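PDB 6A6E: cysteine desulfurase, which catalyses the pyridoxal-phosphate-dependent removal of sulfur from L-cysteine, probably supplying it to the Suf system for iron-sulfur cluster assembly. Local coordinates for residues I119-T122 against E123-V126; G352-P355 against H356-S359; Y404-K407 against E408-D411. One frame throughout, in Å; residues are numbered along the deposited sequence.

Contact 1. Residues I119-T122 against E123-V126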
loop_
_atom_site.group_PDB
_atom_site.type_symbol
_atom_site.label_atom_id
_atom_site.label_comp_id
_atom_site.label_asym_id
_atom_site.label_seq_id
_atom_site.Cartn_x
_atom_site.Cartn_y
_atom_site.Cartn_z
ATOM N N ILE A 119 -25.720 -4.248 3.388
ATOM C CA ILE A 119 -26.245 -2.921 3.475
ATOM C C ILE A 119 -26.574 -2.419 2.065
ATOM O O ILE A 119 -27.630 -1.796 1.838
ATOM C CB ILE A 119 -25.219 -2.016 4.120
ATOM C CG1 ILE A 119 -25.026 -2.424 5.564
ATOM C CG2 ILE A 119 -25.607 -0.537 3.947
ATOM C CD1 ILE A 119 -23.926 -1.706 6.298
ATOM N N LEU A 120 -25.672 -2.622 1.116
ATOM C CA LEU A 120 -25.935 -2.265 -0.267
ATOM C C LEU A 120 -26.414 -3.485 -0.996
ATOM O O LEU A 120 -25.614 -4.380 -1.234
ATOM C CB LEU A 120 -24.676 -1.729 -0.951
ATOM C CG LEU A 120 -24.773 -1.223 -2.393
ATOM C CD1 LEU A 120 -25.777 -0.123 -2.619
ATOM C CD2 LEU A 120 -23.384 -0.726 -2.799
ATOM N N LYS A 121 -27.716 -3.552 -1.315
ATOM C CA LYS A 121 -28.333 -4.754 -1.942
ATOM C C LYS A 121 -28.672 -4.586 -3.396
ATOM O O LYS A 121 -28.707 -3.471 -3.893
ATOM C CB LYS A 121 -29.620 -5.146 -1.253
ATOM C CG LYS A 121 -29.552 -5.267 0.233
ATOM C CD LYS A 121 -30.688 -6.174 0.631
ATOM C CE LYS A 121 -30.935 -6.124 2.103
ATOM N NZ LYS A 121 -31.735 -4.910 2.356
ATOM N N THR A 122 -28.993 -5.690 -4.070
ATOM C CA THR A 122 -29.445 -5.655 -5.463
ATOM C C THR A 122 -30.610 -4.686 -5.533
ATOM O O THR A 122 -31.423 -4.616 -4.618
ATOM C CB THR A 122 -29.912 -7.036 -5.970
ATOM O OG1 THR A 122 -30.602 -7.680 -4.912
ATOM C CG2 THR A 122 -28.808 -7.919 -6.252
ATOM N N GLU A 123 -30.657 -3.876 -6.575
ATOM C CA GLU A 123 -31.741 -2.891 -6.672
ATOM C C GLU A 123 -31.817 -1.753 -5.618
ATOM O O GLU A 123 -32.715 -0.916 -5.709
ATOM C CB GLU A 123 -33.090 -3.635 -6.739
ATOM C CG GLU A 123 -33.072 -4.750 -7.776
ATOM C CD GLU A 123 -34.405 -4.925 -8.426
ATOM O OE1 GLU A 123 -35.403 -5.034 -7.670
ATOM O OE2 GLU A 123 -34.440 -4.934 -9.680
ATOM N N ASP A 124 -30.903 -1.694 -4.637
ATOM C CA ASP A 124 -30.614 -0.409 -4.002
ATOM C C ASP A 124 -29.955 0.482 -5.037
ATOM O O ASP A 124 -29.446 0.016 -6.065
ATOM C CB ASP A 124 -29.673 -0.548 -2.832
ATOM C CG ASP A 124 -30.332 -1.120 -1.618
ATOM O OD1 ASP A 124 -31.560 -1.111 -1.538
ATOM O OD2 ASP A 124 -29.619 -1.597 -0.733
ATOM N N THR A 125 -29.937 1.761 -4.745
ATOM C CA THR A 125 -29.275 2.724 -5.649
ATOM C C THR A 125 -28.162 3.406 -4.903
ATOM O O THR A 125 -28.330 3.734 -3.724
ATOM C CB THR A 125 -30.250 3.829 -6.128
ATOM O OG1 THR A 125 -31.250 3.214 -6.909
ATOM C CG2 THR A 125 -29.580 4.904 -6.979
ATOM N N VAL A 126 -27.034 3.553 -5.608
ATOM C CA VAL A 126 -25.927 4.351 -5.202
ATOM C C VAL A 126 -25.993 5.587 -6.050
ATOM O O VAL A 126 -25.960 5.476 -7.261
ATOM C CB VAL A 126 -24.530 3.696 -5.515
ATOM C CG1 VAL A 126 -23.432 4.607 -4.996
ATOM C CG2 VAL A 126 -24.423 2.367 -4.833
#
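Asp-124 turns its carboxylate back over the chain to meet Lys-121. Its CB points toward residues 119-122. With CG anti to the carbonyl carbon (chi1 -75°), OD2 comes within 2.8 Å of Lys-121 N. The N-H points almost straight at the oxygen, at 168°. It meets OD2 from above the carboxylate plane, not within it. The reverse bond runs through the backbone: Asp-124 N donates to Lys-121 O at 2.9 Å. Lys-121 and Asp-124 are thus tied twice, once by side chain and once by main chain.

These residues are the two ends of a type II beta turn, Lys-121 to Asp-124. Glu-123 takes the third position with the positive phi (65°) of that turn type. The turn leads the chain from the loop after helix 103-116 into strand 125-129, a parallel strand of the seven-stranded sheet.

The lysine side chain crosses the aspartate at a slant. Its CB lies 3.6 Å from Asp-124 OD2, but its ammonium stays apart, with NZ 5.0 Å from that oxygen. The charge partner of Asp-124 is Lys-178, which forms a salt bridge to OD2 and also donates to Ile-119 O. That shared lysine probably eases the approach of the two acceptors, Ile-119 O and Asp-124 OD2.

Leu-120 slides past Asp-124 in the opposite direction, CD1 lying 3.9 Å from Asp-124 CB. It meets Val-126 at about a right angle, with CD1 3.6 Å from Val-126 CG2. Trp-140 of helix 138-147 and Phe-149 pack against both Leu-120 and Val-126.

Contact 2. Residues G352-P355 against H356-S359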
loop_
_atom_site.group_PDB
_atom_site.type_symbol
_atom_site.label_atom_id
_atom_site.label_comp_id
_atom_site.label_asym_id
_atom_site.label_seq_id
_atom_site.Cartn_x
_atom_site.Cartn_y
_atom_site.Cartn_z
ATOM N N GLY A 352 -7.197 26.840 -30.185
ATOM C CA GLY A 352 -6.470 26.447 -31.358
ATOM C C GLY A 352 -5.257 25.628 -31.049
ATOM O O GLY A 352 -4.554 25.287 -31.984
ATOM N N VAL A 353 -5.004 25.269 -29.764
ATOM C CA VAL A 353 -3.776 24.538 -29.424
ATOM C C VAL A 353 -4.100 23.273 -28.650
ATOM O O VAL A 353 -4.854 23.320 -27.670
ATOM C CB VAL A 353 -2.833 25.433 -28.607
ATOM C CG1 VAL A 353 -1.475 24.789 -28.324
ATOM C CG2 VAL A 353 -2.632 26.749 -29.341
ATOM N N HIS A 354 -3.539 22.157 -29.082
ATOM C CA HIS A 354 -3.785 20.854 -28.426
ATOM C C HIS A 354 -3.303 20.909 -26.944
ATOM O O HIS A 354 -2.243 21.466 -26.653
ATOM C CB HIS A 354 -2.971 19.716 -29.086
ATOM C CG HIS A 354 -3.298 19.444 -30.519
ATOM N ND1 HIS A 354 -2.319 19.147 -31.454
ATOM C CD2 HIS A 354 -4.480 19.408 -31.182
ATOM C CE1 HIS A 354 -2.886 18.949 -32.631
ATOM N NE2 HIS A 354 -4.194 19.099 -32.492
ATOM N N PRO A 355 -4.052 20.309 -26.014
ATOM C CA PRO A 355 -3.582 20.347 -24.606
ATOM C C PRO A 355 -2.178 19.816 -24.364
ATOM O O PRO A 355 -1.406 20.487 -23.709
ATOM C CB PRO A 355 -4.646 19.541 -23.874
ATOM C CG PRO A 355 -5.879 19.780 -24.671
ATOM C CD PRO A 355 -5.421 19.803 -26.109
ATOM N N HIS A 356 -1.803 18.704 -24.950
ATOM C CA HIS A 356 -0.402 18.181 -24.800
ATOM C C HIS A 356 0.674 19.106 -25.294
ATOM O O HIS A 356 1.730 19.167 -24.677
ATOM C CB HIS A 356 -0.181 16.741 -25.377
ATOM C CG HIS A 356 0.956 15.982 -24.708
ATOM N ND1 HIS A 356 1.358 14.714 -25.095
ATOM C CD2 HIS A 356 1.771 16.327 -23.677
ATOM C CE1 HIS A 356 2.355 14.314 -24.326
ATOM N NE2 HIS A 356 2.622 15.275 -23.456
ATOM N N ASP A 357 0.418 19.852 -26.378
ATOM C CA ASP A 357 1.375 20.895 -26.803
ATOM C C ASP A 357 1.500 22.001 -25.769
ATOM O O ASP A 357 2.578 22.522 -25.567
ATOM C CB ASP A 357 0.983 21.536 -28.142
ATOM C CG ASP A 357 0.968 20.546 -29.292
ATOM O OD1 ASP A 357 1.769 19.576 -29.228
ATOM O OD2 ASP A 357 0.131 20.730 -30.223
ATOM N N VAL A 358 0.392 22.410 -25.136
ATOM C CA VAL A 358 0.465 23.442 -24.054
ATOM C C VAL A 358 1.377 22.970 -22.921
ATOM O O VAL A 358 2.287 23.685 -22.537
ATOM C CB VAL A 358 -0.921 23.830 -23.521
ATOM C CG1 VAL A 358 -0.817 24.814 -22.370
ATOM C CG2 VAL A 358 -1.778 24.411 -24.626
ATOM N N SER A 359 1.146 21.736 -22.421
ATOM C CA SER A 359 1.940 21.212 -21.343
ATOM C C SER A 359 3.401 20.974 -21.804
ATOM O O SER A 359 4.349 21.165 -21.021
ATOM C CB SER A 359 1.306 19.916 -20.798
ATOM O OG SER A 359 0.129 20.207 -20.082
HETATM O O HOH W 1 -1.339 22.593 -31.202
#
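The backbone passes from an extended form at Val-353 and His-354 into helix at Pro-355. His-354 O accepts from Val-358 N at 3.2 Å, and Pro-355 O accepts from Ser-359 N at 3.1 Å. These are the first i to i+4 bonds of helix 355-366.

His-354 holds the N-cap position, and Pro-355 begins the helix. The helix follows strand 345-350 and packs on the six-stranded sheet, where Pro-355 and Val-358 touch Val-397, while Ile-420 of helix 407-423 packs against both Val-353 and Val-358.

The side chains of His-354 and Asp-357 lie side by side and point the same way. Their ring and carboxylate planes are 46° apart. His-354 ND1 makes a weak hydrogen bond to Asp-357 OD2 at 3.2 Å, bent to 129°. A water makes a second link: it donates to Asp-357 OD2 at 2.6 Å and accepts from His-354 N at 3.1 Å. The carboxylate therefore reaches the N-cap residue both directly and through water. Its other oxygen, OD1, is hydrogen-bonded to a glycerol, probably from the crystallisation liquor.

On the buried side, Val-353 and Val-358 cross at about a right angle. Val-353 CG1 stands anti to its own N (chi1 -175°), which brings it to 3.7 Å from Val-358 CG2. The same methyl lies 4.1 Å from Asp-357 CB. His-356 turns elsewhere: its NE2 is hydrogen-bonded to Ala-67 O of the second subunit, and its side chain packs on Val-68 of that subunit.

Contact 3. Residues Y404-K407 against E408-D411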
loop_
_atom_site.group_PDB
_atom_site.type_symbol
_atom_site.label_atom_id
_atom_site.label_comp_id
_atom_site.label_asym_id
_atom_site.label_seq_id
_atom_site.Cartn_x
_atom_site.Cartn_y
_atom_site.Cartn_z
ATOM N N TYR A 404 3.930 25.514 -1.329
ATOM C CA TYR A 404 5.204 26.036 -1.727
ATOM C C TYR A 404 5.091 26.826 -3.086
ATOM O O TYR A 404 6.107 27.175 -3.684
ATOM C CB TYR A 404 6.262 24.880 -1.844
ATOM C CG TYR A 404 5.655 23.606 -2.469
ATOM C CD1 TYR A 404 5.188 23.598 -3.801
ATOM C CD2 TYR A 404 5.452 22.465 -1.697
ATOM C CE1 TYR A 404 4.565 22.482 -4.354
ATOM C CE2 TYR A 404 4.797 21.324 -2.219
ATOM C CZ TYR A 404 4.364 21.335 -3.539
ATOM O OH TYR A 404 3.718 20.266 -4.034
ATOM N N ASN A 405 3.904 27.055 -3.593
ATOM C CA ASN A 405 3.763 27.889 -4.792
ATOM C C ASN A 405 3.657 29.391 -4.431
ATOM O O ASN A 405 3.340 29.757 -3.303
ATOM C CB ASN A 405 2.560 27.482 -5.657
ATOM C CG ASN A 405 2.771 26.161 -6.382
ATOM O OD1 ASN A 405 1.933 25.246 -6.241
ATOM N ND2 ASN A 405 3.885 26.030 -7.151
ATOM N N THR A 406 3.956 30.239 -5.406
ATOM C CA THR A 406 3.962 31.707 -5.243
ATOM C C THR A 406 3.168 32.384 -6.340
ATOM O O THR A 406 2.787 31.768 -7.349
ATOM C CB THR A 406 5.399 32.277 -5.296
ATOM O OG1 THR A 406 5.930 32.124 -6.620
ATOM C CG2 THR A 406 6.296 31.597 -4.254
ATOM N N LYS A 407 2.889 33.660 -6.149
ATOM C CA LYS A 407 2.280 34.420 -7.218
ATOM C C LYS A 407 3.196 34.555 -8.381
ATOM O O LYS A 407 2.755 34.537 -9.513
ATOM C CB LYS A 407 1.860 35.785 -6.726
ATOM C CG LYS A 407 0.578 35.679 -5.941
ATOM C CD LYS A 407 0.208 37.023 -5.356
ATOM C CE LYS A 407 -1.226 37.029 -4.877
ATOM N NZ LYS A 407 -1.229 37.757 -3.591
ATOM N N GLU A 408 4.491 34.632 -8.124
ATOM C CA GLU A 408 5.438 34.611 -9.229
ATOM C C GLU A 408 5.368 33.343 -10.109
ATOM O O GLU A 408 5.456 33.429 -11.356
ATOM C CB GLU A 408 6.851 34.850 -8.731
ATOM C CG GLU A 408 7.808 34.852 -9.908
ATOM C CD GLU A 408 9.248 35.069 -9.517
ATOM O OE1 GLU A 408 9.619 36.249 -9.304
ATOM O OE2 GLU A 408 10.013 34.075 -9.477
ATOM N N ASP A 409 5.208 32.163 -9.471
ATOM C CA ASP A 409 4.979 30.907 -10.210
ATOM C C ASP A 409 3.829 31.066 -11.173
ATOM O O ASP A 409 3.897 30.683 -12.343
ATOM C CB ASP A 409 4.644 29.742 -9.263
ATOM C CG ASP A 409 5.804 29.290 -8.424
ATOM O OD1 ASP A 409 6.978 29.454 -8.839
ATOM O OD2 ASP A 409 5.549 28.641 -7.344
ATOM N N ILE A 410 2.750 31.598 -10.674
ATOM C CA ILE A 410 1.588 31.816 -11.492
ATOM C C ILE A 410 1.892 32.798 -12.680
ATOM O O ILE A 410 1.476 32.533 -13.849
ATOM C CB ILE A 410 0.442 32.277 -10.611
ATOM C CG1 ILE A 410 0.021 31.112 -9.705
ATOM C CG2 ILE A 410 -0.754 32.727 -11.425
ATOM C CD1 ILE A 410 -0.988 31.455 -8.640
ATOM N N ASP A 411 2.651 33.865 -12.395
ATOM C CA ASP A 411 3.059 34.834 -13.450
ATOM C C ASP A 411 3.919 34.166 -14.524
ATOM O O ASP A 411 3.792 34.478 -15.712
ATOM C CB ASP A 411 3.860 36.013 -12.846
ATOM C CG ASP A 411 3.003 36.925 -11.976
ATOM O OD1 ASP A 411 1.798 36.873 -12.067
ATOM O OD2 ASP A 411 3.532 37.729 -11.199
HETATM O O HOH W 2 7.498 27.500 -6.053
#
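Thr-406 and Asp-409 form a capping box at the start of helix 407-423, the last helix of the chain. Thr-406 is the N-cap. Its OG1 accepts a nearly straight bond from Asp-409 N at 2.9 Å. A chi1 of 68° sets OG1 between the backbone N and the carbonyl carbon, turned to the first helical turn. In return, Thr-406 N donates to Asp-409 OD2 at 3.0 Å, a more bent bond of 144°.

The side-chain amide of Asn-405 adds a third polar link. Its ND2 donates to Asp-409 OD2 at 3.1 Å and nearly straight. The carboxylate oxygen lies in the amide plane, but the amide and carboxylate planes are 85° apart. Asn-405 ND2 and Thr-406 N come to OD2 from opposite faces of the carboxylate. The amide itself is held at both ends, because OD1 accepts from Tyr-402 N and ND2 also donates to Tyr-36 O.

The acidic side chains also form salt bridges beyond the two segments. Arg-33 pairs with both Asp-409 OD1 and Glu-408 OE2, and Arg-6 pairs with Asp-411 OD2, while Tyr-321 OH is hydrogen-bonded to Asp-411 OD1; both oxygens of buried Asp-409 are thus used, and Arg-33 probably favours the charged form of that residue.

Main-chain bonds carry the helix onward. Asp-411 N donates to Lys-407 O at 3.0 Å, while the bond from Ile-410 N to Thr-406 O is weak at 3.3 Å.

One water donates twice, to Tyr-404 O at 2.8 Å and to Asp-409 OD2 at 2.6 Å.

Overall arrangement
The contacts follow one another along the chain in the order 1, 2, 3, and none touches another. Contact 1 lies at the entry to strand 125-129 of the seven-stranded sheet. Contacts 2 and 3 begin helices 355-366 and 407-423, which pack together. Strands 368-373 and 396-400 of the six-stranded sheet both lie between these helices in sequence. The centres of contacts 2 and 3 are about 21 Å apart. The centre of contact 1 is about 42 Å from that of contact 2 and about 46 Å from that of contact 3, the latter on the opposite side of the chain's centre. The two sheets fit the large and small domains of class V aminotransferase-fold enzymes. All three contacts thus lie where a strand or helix begins.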